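Local coordinates for protein uncharacterized CONSERVED DOMAIN PROTEIN (Vibrio cholerae, PDB 3LKV) that probably serves an ABC transporter as its substrate-binding protein, holding a phenylalanine molecule in a cleft between two lobes and carrying zinc ions, at residues Ile16-Ala21 with Phe46-Ala51; Thr118-Leu123 with Asp267-Lys272; Ile133-Pro138 with Glu292-Arg297; Ile197-Asp202 with Thr221-Ala226. All coordinates share one frame; numbering follows the deposited sequence.

Interaction 1 of 4, residues Ile16-Ala21 with Phe46-Ala51; sequences IVEHPA and FDYKTA. With ZN (zinc ion), chain C; PHE (phenylalanine), chain B.
Ile16 points its CB away from Phe46-Ala51, but with CG1 anti to the backbone N its CD1 tip swings back to lie 4.0 Å from Ala51 CB. Val17 meets the same segment with its backbone, its CA sitting 3.5 Å from Thr50 OG1. One water links the two segments, accepting from Glu18 N and lying 3.1 Å from Thr50 OG1, itself hydrogen-bonded to Gln52 N. These residues belong to a beta-alpha-beta unit, strand 9-15, helix 20-35 and strand 44-50, so the turn into the helix packs against the end of the neighbouring strand. The extended side chain of Glu18 crosses Thr50 at about a right angle, and its OE2 takes a short 2.6 Å hydrogen bond from Tyr48 OH through the anti lone pair. Carboxylate and phenol ring lie 13° from coplanar, OE2 arriving at the ring edge; Arg26 makes a cation-pi contact with the ring. Asp47 binds zinc through OD1 and OD2, together with Glu45 and with Glu45 and Asp47 of the second subunit. His19, N-cap of helix 20-35, sets CE1 3.5 Å from CE1 of the bound phenylalanine, its NE2 hydrogen-bonded to Asn203; Ala21 CB touches the ligand ring.

Interaction 2 of 4, residues Thr118-Leu123 with Asp267-Lys272; sequences TGLSDL and DVQVAK. With ZN (zinc ion), chain D; PHE (phenylalanine), chain B.
Leu120 lies alongside Gln269, the two side chains pointing the same way from one face of the sheet, and its CD2 methyl presses on Gln269 CB at 3.5 Å and on CG just beyond. Gln269 starts with CG anti to its backbone N and then bends at chi2 (78°), which leads the amide away from the leucine. Near Ser121 and Val270, Leu123 CB, just past the strand, comes to 4.3 Å from Val270 CG1, while Ser121 OG is turned to the carbonyl of Val98 and takes a weak bond from Leu123 N. The main chains run parallel and exchange three hydrogen bonds. Gln269 N gives to Gly119 O; Gln269 O then receives Ser121 N at 2.8 Å, nearly straight at 174°, and Ser121 O receives Ala271 N at 2.8 Å. Val268 CG1 rests on Gly119 O at 3.5 Å, and the glycine's backbone angles would drive any side chain into the carbonyl oxygen of Thr118. Beyond the strand end, Asp122 OD2 accepts a 2.8 Å hydrogen bond from N of the bound phenylalanine, with OD1 equally near, and another from Tyr243 OH, consistent with a carboxylate that offsets the ligand's ammonium charge. At the other end Asp267 OD2 binds zinc together with Glu111, its OD1 hydrogen-bonded to Gln112 NE2. Strand 269-270 forms the outer edge of the parallel sheet within this chain, strand 117-121 lies between it and strand 93-98, and helix 243-258 covers the Leu120 and Gln269 face through Gln249, Thr250 and Tyr253.

Interaction 3 of 4, residues Ile133-Pro138 with Glu292-Arg297; sequences IKEILP and EAVLAR
The guanidinium of Arg297 and the carboxylate of Glu135 meet edge to edge, their planes 15° apart and the glutamate CD lying in the guanidinium plane. In this end-on, two-pronged salt bridge Arg297 NH2 gives to Glu135 OE1 at 3.0 Å and Arg297 NH1 to Glu135 OE2 at 3.2 Å, the latter almost straight at 171°, and each oxygen uses its syn lone pair. Glu135 reaches across on an extended chain with CG anti to its backbone N, whereas Arg297 comes tip to tip from the other helix after a bend at chi3 (-48°). Beside the ion pair Val294 points at the first helix and divides its methyls: CG2 packs tightly on the carboxylate, 3.1 Å from Glu135 OE2 and not as a hydrogen bond, and CG1 meets CG1 of Ile136 at 4.1 Å, the side chains crossing at about a right angle. Ile136 also touches Ile290, and Val294 touches Ile278 of strand 275-278, which helps bury this apolar pair; Arg297 stays exposed. The arrangement is a helix-helix contact at the periphery of one lobe of a periplasmic-binding-protein fold, joining the C-terminal end of helix 126-136 to the late helix 292-297.

Interaction 4 of 4, residues Ile197-Asp202 with Thr221-Ala226; sequences IYALID and TPVFGA. With ZN (zinc ion), chain E; PHE (phenylalanine), chain B.
Tyr198 and Phe224 point the same way from one face of the sheet, side by side, both with CG anti to the backbone N. They meet at their ring edges, Tyr198 CD1 lying 3.9 Å from Phe224 CD2, and that carbon sits in the plane of the tyrosine ring. His129 of helix 126-136 serves both aromatics, taking part in a hydrogen bond with Tyr198 OH and meeting the ring of Phe224 with planes at about 55°. From the other face Ile197 and Ala199 straddle Val223, whose CG2 touches Ile197 CB while CG1 lies 3.7 Å from Ala199 CB; helix 209-218 packs on this side through Met212 and Ala216. Strands 196-199 and 223-225 run parallel, 27° between their axes, as neighbours in the beta sheet of the second lobe of a periplasmic-binding-protein fold, with helices on both faces. Four main-chain hydrogen bonds join them, from Ile197 N to Pro222 O, Phe224 N to Ile197 O at 2.7 Å, Ala199 N to Phe224 O at 2.8 Å, and Ala226 N to Ala199 O. At the start of 221-226 the side chains of Thr221 and Ile197 cross at about a right angle, CG2 of Thr221 meeting CG1 of Ile197, while Thr221 OG1 binds zinc at 2.2 Å beside two waters and the carbonyl oxygens of Ala191 and Ser194. At the far end Ile201, centre of an inverse gamma turn, sets CG1 3.7 Å from Ala226 CB, and its CG2 methyl makes a tight van der Waals contact, 3.1 Å, with N of the bound phenylalanine.

From the N terminus, interaction 1 closes first, a short loop holding helix 20-35 within the first lobe, and it is complete before the others open. Interaction 2 then spans a long excursion, returning strand 269-270 to the same sheet that interaction 1 reaches. Interaction 4 is nested inside that excursion and inside the loop of interaction 3, and belongs to the second sheet. Interactions 2 and 3 cross, since 133-138 opens before 267-272 arrives and 292-297 follows it. Interaction 3 ties helix 126-136 to the late helix 292-297 and packs on interaction 4 where Ile133 meets Phe224. Interactions 1, 2 and 4 converge on the bound phenylalanine, with Asp122 touching Ile201 across the lobes.

Interaction 1 of 4, residues Ile16-Ala21 with Phe46-Ala51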
# COMPACT_ATOMS: atom_id res chain seq x y z
N ILE A 16 15.08 -1.83 -9.09
CA ILE A 16 16.47 -1.63 -8.70
C ILE A 16 16.61 -0.68 -7.50
O ILE A 16 17.47 -0.89 -6.61
CB ILE A 16 17.33 -1.21 -9.93
CG1 ILE A 16 18.81 -1.09 -9.58
CG2 ILE A 16 16.80 0.08 -10.59
CD1 ILE A 16 19.49 -2.36 -9.03
N VAL A 17 15.80 0.37 -7.48
CA VAL A 17 15.88 1.38 -6.44
C VAL A 17 14.57 2.14 -6.46
O VAL A 17 13.87 2.17 -7.48
CB VAL A 17 17.12 2.32 -6.61
CG1 VAL A 17 16.91 3.33 -7.74
CG2 VAL A 17 17.44 3.09 -5.28
N GLU A 18 14.21 2.75 -5.33
CA GLU A 18 13.06 3.71 -5.30
C GLU A 18 13.51 5.08 -5.76
O GLU A 18 14.23 5.75 -5.07
CB GLU A 18 12.46 3.76 -3.89
CG GLU A 18 11.88 2.36 -3.60
CD GLU A 18 11.27 2.16 -2.22
OE1 GLU A 18 11.38 3.03 -1.35
OE2 GLU A 18 10.64 1.08 -2.02
N HIS A 19 13.16 5.44 -7.00
CA HIS A 19 13.16 6.83 -7.43
C HIS A 19 11.84 7.11 -8.12
O HIS A 19 11.16 6.18 -8.52
CB HIS A 19 14.41 7.20 -8.27
CG HIS A 19 14.58 6.48 -9.58
ND1 HIS A 19 13.92 6.85 -10.73
CD2 HIS A 19 15.42 5.48 -9.95
CE1 HIS A 19 14.30 6.08 -11.73
NE2 HIS A 19 15.22 5.25 -11.29
N PRO A 20 11.43 8.39 -8.19
CA PRO A 20 10.03 8.64 -8.55
C PRO A 20 9.54 8.00 -9.84
O PRO A 20 8.42 7.49 -9.85
CB PRO A 20 9.97 10.18 -8.63
CG PRO A 20 10.96 10.67 -7.57
CD PRO A 20 12.07 9.58 -7.56
N ALA A 21 10.35 7.98 -10.91
CA ALA A 21 9.88 7.36 -12.16
C ALA A 21 9.53 5.88 -11.97
O ALA A 21 8.51 5.37 -12.48
CB ALA A 21 10.86 7.50 -13.29
N PHE A 46 0.56 -9.23 -4.59
CA PHE A 46 1.47 -8.36 -5.32
C PHE A 46 2.66 -8.16 -4.36
O PHE A 46 2.57 -7.42 -3.42
CB PHE A 46 0.72 -7.06 -5.59
CG PHE A 46 1.43 -6.07 -6.39
CD1 PHE A 46 1.35 -6.07 -7.76
CD2 PHE A 46 2.15 -5.04 -5.77
CE1 PHE A 46 1.96 -5.07 -8.52
CE2 PHE A 46 2.78 -4.05 -6.54
CZ PHE A 46 2.68 -4.05 -7.90
N ASP A 47 3.72 -8.87 -4.57
CA ASP A 47 4.90 -8.75 -3.72
C ASP A 47 5.89 -7.85 -4.45
O ASP A 47 5.96 -7.86 -5.67
CB ASP A 47 5.55 -10.12 -3.53
CG ASP A 47 4.70 -11.07 -2.71
OD1 ASP A 47 4.03 -10.59 -1.79
OD2 ASP A 47 4.72 -12.30 -2.94
N TYR A 48 6.70 -7.16 -3.67
CA TYR A 48 7.50 -6.07 -4.11
C TYR A 48 8.81 -6.07 -3.30
O TYR A 48 8.80 -6.18 -2.08
CB TYR A 48 6.72 -4.78 -3.87
CG TYR A 48 7.62 -3.61 -3.92
CD1 TYR A 48 8.34 -3.35 -5.09
CD2 TYR A 48 7.85 -2.83 -2.79
CE1 TYR A 48 9.25 -2.30 -5.14
CE2 TYR A 48 8.77 -1.77 -2.84
CZ TYR A 48 9.46 -1.53 -4.01
OH TYR A 48 10.35 -0.47 -4.07
N LYS A 49 9.94 -5.93 -3.96
CA LYS A 49 11.23 -5.75 -3.29
C LYS A 49 12.06 -4.71 -4.06
O LYS A 49 12.09 -4.74 -5.31
CB LYS A 49 12.01 -7.07 -3.24
CG LYS A 49 11.56 -8.15 -2.19
CD LYS A 49 11.61 -7.64 -0.72
CE LYS A 49 11.44 -8.79 0.38
NZ LYS A 49 12.60 -9.76 0.26
N THR A 50 12.75 -3.83 -3.32
CA THR A 50 13.69 -2.93 -3.93
C THR A 50 15.09 -3.43 -3.61
O THR A 50 15.35 -3.89 -2.51
CB THR A 50 13.54 -1.46 -3.49
OG1 THR A 50 14.73 -0.76 -3.93
CG2 THR A 50 13.41 -1.32 -1.95
N ALA A 51 15.98 -3.33 -4.60
CA ALA A 51 17.36 -3.71 -4.44
C ALA A 51 18.19 -2.60 -3.82
O ALA A 51 19.38 -2.75 -3.64
CB ALA A 51 17.98 -4.17 -5.76
ZN ZN C . 3.60 -12.36 -1.09
N PHE B . 15.03 3.06 -18.28
CA PHE B . 15.85 2.88 -17.02
C PHE B . 16.46 1.45 -17.03
O PHE B . 16.52 0.86 -18.15
CB PHE B . 15.03 3.16 -15.75
CG PHE B . 14.82 4.65 -15.49
CD1 PHE B . 15.89 5.45 -15.03
CD2 PHE B . 13.61 5.26 -15.71
CE1 PHE B . 15.74 6.78 -14.83
CE2 PHE B . 13.44 6.59 -15.49
CZ PHE B . 14.49 7.38 -15.06
OXT PHE B . 16.92 0.88 -16.01
O HOH W 1 15.38 1.89 -2.53

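Interaction 2 of 4, residues Thr118-Leu123 with Asp267-Lys272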
# COMPACT_ATOMS: atom_id res chain seq x y z
N THR A 118 9.32 -10.74 -21.95
CA THR A 118 8.71 -9.72 -22.77
C THR A 118 8.53 -8.47 -21.95
O THR A 118 8.92 -8.47 -20.80
CB THR A 118 7.34 -10.14 -23.35
OG1 THR A 118 6.96 -9.17 -24.36
CG2 THR A 118 6.31 -10.21 -22.30
N GLY A 119 7.95 -7.42 -22.55
CA GLY A 119 7.63 -6.22 -21.78
C GLY A 119 7.71 -4.89 -22.51
O GLY A 119 7.42 -4.81 -23.68
N LEU A 120 8.10 -3.86 -21.80
CA LEU A 120 7.99 -2.48 -22.28
C LEU A 120 9.32 -1.74 -22.15
O LEU A 120 9.96 -1.73 -21.08
CB LEU A 120 6.92 -1.75 -21.51
CG LEU A 120 5.49 -1.72 -22.05
CD1 LEU A 120 4.33 -1.64 -20.99
CD2 LEU A 120 5.39 -0.51 -23.00
N SER A 121 9.69 -1.07 -23.23
CA SER A 121 10.87 -0.24 -23.26
C SER A 121 10.58 1.25 -23.17
O SER A 121 9.63 1.74 -23.82
CB SER A 121 11.63 -0.50 -24.57
OG SER A 121 12.67 0.46 -24.69
N ASP A 122 11.41 1.99 -22.41
CA ASP A 122 11.33 3.49 -22.32
C ASP A 122 12.51 4.16 -23.01
O ASP A 122 13.10 5.12 -22.49
CB ASP A 122 11.21 4.02 -20.89
CG ASP A 122 12.45 3.73 -20.03
OD1 ASP A 122 13.09 2.72 -20.32
OD2 ASP A 122 12.78 4.49 -19.07
N LEU A 123 12.86 3.65 -24.19
CA LEU A 123 14.01 4.12 -24.94
C LEU A 123 13.89 5.62 -25.16
O LEU A 123 12.92 6.02 -25.69
CB LEU A 123 14.11 3.42 -26.28
CG LEU A 123 15.24 3.97 -27.17
CD1 LEU A 123 16.58 3.78 -26.47
CD2 LEU A 123 15.26 3.31 -28.57
N ASP A 267 4.96 -9.16 -28.46
CA ASP A 267 5.96 -8.19 -28.89
C ASP A 267 6.30 -7.18 -27.80
O ASP A 267 5.44 -6.73 -27.05
CB ASP A 267 5.52 -7.41 -30.14
CG ASP A 267 5.21 -8.27 -31.32
OD1 ASP A 267 5.77 -9.43 -31.43
OD2 ASP A 267 4.37 -7.78 -32.17
N VAL A 268 7.56 -6.78 -27.75
CA VAL A 268 8.00 -5.75 -26.83
C VAL A 268 7.49 -4.38 -27.33
O VAL A 268 7.67 -4.02 -28.46
CB VAL A 268 9.53 -5.75 -26.70
CG1 VAL A 268 10.05 -4.46 -25.97
CG2 VAL A 268 9.97 -6.98 -26.01
N GLN A 269 6.90 -3.60 -26.46
CA GLN A 269 6.37 -2.32 -26.86
C GLN A 269 7.37 -1.22 -26.52
O GLN A 269 7.99 -1.25 -25.45
CB GLN A 269 5.09 -2.10 -26.06
CG GLN A 269 4.35 -0.85 -26.40
CD GLN A 269 3.57 -1.04 -27.68
OE1 GLN A 269 2.93 -2.09 -27.86
NE2 GLN A 269 3.67 -0.06 -28.60
N VAL A 270 7.52 -0.25 -27.41
CA VAL A 270 8.39 0.89 -27.13
C VAL A 270 7.53 2.09 -26.77
O VAL A 270 6.62 2.39 -27.49
CB VAL A 270 9.33 1.17 -28.34
CG1 VAL A 270 10.30 2.29 -27.98
CG2 VAL A 270 10.11 -0.14 -28.75
N ALA A 271 7.77 2.74 -25.64
CA ALA A 271 7.00 3.92 -25.26
C ALA A 271 7.09 5.04 -26.31
O ALA A 271 8.10 5.18 -27.00
CB ALA A 271 7.44 4.45 -23.93
N LYS A 272 6.02 5.82 -26.42
CA LYS A 272 5.97 6.99 -27.35
C LYS A 272 5.33 8.21 -26.67
O LYS A 272 4.68 8.09 -25.63
CB LYS A 272 5.18 6.65 -28.61
CG LYS A 272 5.68 5.41 -29.40
CD LYS A 272 7.02 5.66 -30.15
CE LYS A 272 7.55 4.33 -30.84
NZ LYS A 272 8.83 4.49 -31.59
ZN ZN D . 4.36 -8.90 -33.81
N PHE B . 15.03 3.06 -18.28
CA PHE B . 15.85 2.88 -17.02
C PHE B . 16.46 1.45 -17.03
O PHE B . 16.52 0.86 -18.15
CB PHE B . 15.03 3.16 -15.75
CG PHE B . 14.82 4.65 -15.49
CD1 PHE B . 15.89 5.45 -15.03
CD2 PHE B . 13.61 5.26 -15.71
CE1 PHE B . 15.74 6.78 -14.83
CE2 PHE B . 13.44 6.59 -15.49
CZ PHE B . 14.49 7.38 -15.06
OXT PHE B . 16.92 0.88 -16.01

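Interaction 3 of 4, residues Ile133-Pro138 with Glu292-Arg297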
# COMPACT_ATOMS: atom_id res chain seq x y z
N ILE A 133 17.84 20.76 -26.64
CA ILE A 133 18.85 21.50 -25.89
C ILE A 133 19.39 22.64 -26.75
O ILE A 133 19.54 23.75 -26.28
CB ILE A 133 20.02 20.58 -25.43
CG1 ILE A 133 19.59 19.65 -24.29
CG2 ILE A 133 21.19 21.38 -24.92
CD1 ILE A 133 20.59 18.40 -24.04
N LYS A 134 19.63 22.37 -28.03
CA LYS A 134 20.12 23.39 -28.98
C LYS A 134 19.08 24.51 -29.22
O LYS A 134 19.43 25.66 -29.43
CB LYS A 134 20.53 22.75 -30.31
CG LYS A 134 21.41 23.65 -31.26
CD LYS A 134 22.32 22.78 -32.24
CE LYS A 134 22.43 23.34 -33.73
NZ LYS A 134 22.07 22.25 -34.75
N GLU A 135 17.81 24.16 -29.14
CA GLU A 135 16.72 25.11 -29.31
C GLU A 135 16.57 26.05 -28.11
O GLU A 135 16.34 27.26 -28.27
CB GLU A 135 15.39 24.37 -29.55
CG GLU A 135 14.27 25.27 -30.05
CD GLU A 135 12.88 24.59 -30.08
OE1 GLU A 135 12.74 23.37 -29.87
OE2 GLU A 135 11.91 25.31 -30.27
N ILE A 136 16.67 25.49 -26.92
CA ILE A 136 16.55 26.23 -25.68
C ILE A 136 17.78 27.07 -25.42
O ILE A 136 17.67 28.12 -24.83
CB ILE A 136 16.36 25.27 -24.45
CG1 ILE A 136 14.96 24.66 -24.44
CG2 ILE A 136 16.62 25.99 -23.12
CD1 ILE A 136 14.84 23.47 -23.53
N LEU A 137 18.94 26.58 -25.87
CA LEU A 137 20.25 27.15 -25.59
C LEU A 137 21.04 27.17 -26.89
O LEU A 137 21.88 26.30 -27.11
CB LEU A 137 21.04 26.29 -24.60
CG LEU A 137 20.53 26.15 -23.17
CD1 LEU A 137 21.21 24.98 -22.48
CD2 LEU A 137 20.79 27.46 -22.42
N PRO A 138 20.80 28.18 -27.75
CA PRO A 138 21.33 28.12 -29.13
C PRO A 138 22.84 28.22 -29.23
O PRO A 138 23.39 27.88 -30.26
CB PRO A 138 20.64 29.31 -29.85
CG PRO A 138 19.53 29.79 -28.88
CD PRO A 138 20.07 29.43 -27.49
N GLU A 292 10.48 31.67 -26.84
CA GLU A 292 9.02 31.70 -26.96
C GLU A 292 8.48 30.47 -27.65
O GLU A 292 7.52 29.90 -27.15
CB GLU A 292 8.48 32.99 -27.69
CG GLU A 292 8.22 34.27 -26.80
CD GLU A 292 8.09 34.00 -25.27
OE1 GLU A 292 6.96 33.94 -24.74
OE2 GLU A 292 9.13 33.84 -24.59
N ALA A 293 9.10 30.05 -28.75
CA ALA A 293 8.59 28.88 -29.50
C ALA A 293 8.52 27.61 -28.60
O ALA A 293 7.66 26.73 -28.79
CB ALA A 293 9.44 28.62 -30.75
N VAL A 294 9.41 27.55 -27.61
CA VAL A 294 9.49 26.42 -26.69
C VAL A 294 8.44 26.58 -25.60
O VAL A 294 7.70 25.64 -25.32
CB VAL A 294 10.92 26.27 -26.11
CG1 VAL A 294 10.93 25.26 -24.99
CG2 VAL A 294 11.86 25.86 -27.19
N LEU A 295 8.38 27.76 -24.97
CA LEU A 295 7.40 28.03 -23.90
C LEU A 295 5.95 27.80 -24.39
O LEU A 295 5.09 27.36 -23.61
CB LEU A 295 7.53 29.47 -23.36
CG LEU A 295 8.64 29.83 -22.37
CD1 LEU A 295 8.74 31.34 -22.14
CD2 LEU A 295 8.42 29.10 -21.04
N ALA A 296 5.71 28.09 -25.67
CA ALA A 296 4.42 27.85 -26.34
C ALA A 296 4.03 26.37 -26.43
O ALA A 296 2.84 26.05 -26.29
CB ALA A 296 4.41 28.46 -27.75
N ARG A 297 5.01 25.48 -26.67
CA ARG A 297 4.77 24.03 -26.73
C ARG A 297 4.73 23.33 -25.36
O ARG A 297 4.49 22.14 -25.30
CB ARG A 297 5.85 23.34 -27.58
CG ARG A 297 5.86 23.73 -29.05
CD ARG A 297 6.50 22.66 -29.96
NE ARG A 297 7.80 22.17 -29.48
CZ ARG A 297 8.94 22.84 -29.55
NH1 ARG A 297 9.00 24.06 -30.07
NH2 ARG A 297 10.05 22.29 -29.09

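Interaction 4 of 4, residues Ile197-Asp202 with Thr221-Ala226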
# COMPACT_ATOMS: atom_id res chain seq x y z
N ILE A 197 24.13 20.18 -18.57
CA ILE A 197 24.27 18.80 -18.20
C ILE A 197 23.00 18.06 -18.68
O ILE A 197 21.85 18.52 -18.44
CB ILE A 197 24.35 18.62 -16.70
CG1 ILE A 197 25.46 19.51 -16.07
CG2 ILE A 197 24.51 17.17 -16.38
CD1 ILE A 197 26.82 19.11 -16.44
N TYR A 198 23.22 16.96 -19.38
CA TYR A 198 22.16 16.09 -19.80
C TYR A 198 21.99 15.03 -18.74
O TYR A 198 22.84 14.17 -18.56
CB TYR A 198 22.51 15.44 -21.14
CG TYR A 198 21.47 14.45 -21.68
CD1 TYR A 198 20.15 14.79 -21.79
CD2 TYR A 198 21.85 13.18 -22.12
CE1 TYR A 198 19.22 13.93 -22.31
CE2 TYR A 198 20.90 12.29 -22.66
CZ TYR A 198 19.59 12.67 -22.76
OH TYR A 198 18.64 11.81 -23.24
N ALA A 199 20.89 15.10 -18.02
CA ALA A 199 20.62 14.13 -16.97
C ALA A 199 19.87 12.97 -17.67
O ALA A 199 18.71 13.09 -18.01
CB ALA A 199 19.77 14.77 -15.83
N LEU A 200 20.55 11.87 -17.92
CA LEU A 200 19.93 10.82 -18.69
C LEU A 200 19.14 9.81 -17.84
O LEU A 200 19.07 9.88 -16.60
CB LEU A 200 20.93 10.14 -19.63
CG LEU A 200 22.23 9.61 -19.14
CD1 LEU A 200 21.92 8.79 -18.03
CD2 LEU A 200 22.93 8.81 -20.22
N ILE A 201 18.49 8.91 -18.58
CA ILE A 201 17.74 7.78 -18.03
C ILE A 201 18.72 6.74 -17.50
O ILE A 201 19.03 5.70 -18.14
CB ILE A 201 16.77 7.23 -19.08
CG1 ILE A 201 15.81 8.34 -19.50
CG2 ILE A 201 15.96 5.95 -18.59
CD1 ILE A 201 14.98 8.97 -18.34
N ASP A 202 19.19 7.04 -16.30
CA ASP A 202 20.13 6.19 -15.59
C ASP A 202 19.66 6.20 -14.14
O ASP A 202 19.41 7.26 -13.59
CB ASP A 202 21.51 6.84 -15.73
CG ASP A 202 22.59 6.25 -14.84
OD1 ASP A 202 22.39 6.15 -13.59
OD2 ASP A 202 23.70 5.94 -15.42
N THR A 221 25.34 26.01 -14.21
CA THR A 221 25.15 25.27 -15.43
C THR A 221 23.74 24.66 -15.39
O THR A 221 23.35 24.11 -14.37
CB THR A 221 26.19 24.20 -15.48
OG1 THR A 221 27.45 24.87 -15.56
CG2 THR A 221 26.00 23.20 -16.67
N PRO A 222 22.96 24.82 -16.46
CA PRO A 222 21.63 24.25 -16.50
C PRO A 222 21.69 22.75 -16.69
O PRO A 222 22.67 22.28 -17.24
CB PRO A 222 21.02 24.86 -17.73
CG PRO A 222 22.19 25.35 -18.55
CD PRO A 222 23.20 25.76 -17.58
N VAL A 223 20.67 22.04 -16.23
CA VAL A 223 20.50 20.60 -16.45
C VAL A 223 19.25 20.40 -17.30
O VAL A 223 18.21 20.96 -17.00
CB VAL A 223 20.34 19.90 -15.08
CG1 VAL A 223 20.01 18.40 -15.20
CG2 VAL A 223 21.57 20.13 -14.27
N PHE A 224 19.37 19.65 -18.39
CA PHE A 224 18.24 19.22 -19.19
C PHE A 224 17.95 17.77 -18.80
O PHE A 224 18.86 16.94 -18.77
CB PHE A 224 18.54 19.26 -20.69
CG PHE A 224 17.41 18.79 -21.52
CD1 PHE A 224 16.41 19.64 -21.88
CD2 PHE A 224 17.30 17.46 -21.84
CE1 PHE A 224 15.30 19.18 -22.58
CE2 PHE A 224 16.20 16.98 -22.55
CZ PHE A 224 15.20 17.83 -22.92
N GLY A 225 16.68 17.48 -18.51
CA GLY A 225 16.28 16.18 -18.02
C GLY A 225 15.63 15.27 -19.05
O GLY A 225 14.77 15.67 -19.82
N ALA A 226 15.99 14.00 -19.01
CA ALA A 226 15.34 13.01 -19.90
C ALA A 226 14.06 12.48 -19.24
O ALA A 226 13.31 11.68 -19.83
CB ALA A 226 16.35 11.88 -20.22
ZN ZN E . 28.90 25.06 -17.26
N PHE B . 15.03 3.06 -18.28
CA PHE B . 15.85 2.88 -17.02
C PHE B . 16.46 1.45 -17.03
O PHE B . 16.52 0.86 -18.15
CB PHE B . 15.03 3.16 -15.75
CG PHE B . 14.82 4.65 -15.49
CD1 PHE B . 15.89 5.45 -15.03
CD2 PHE B . 13.61 5.26 -15.71
CE1 PHE B . 15.74 6.78 -14.83
CE2 PHE B . 13.44 6.59 -15.49
CZ PHE B . 14.49 7.38 -15.06
OXT PHE B . 16.92 0.88 -16.01
O HOH W 2 30.60 26.84 -17.52
O HOH W 3 27.36 26.65 -17.94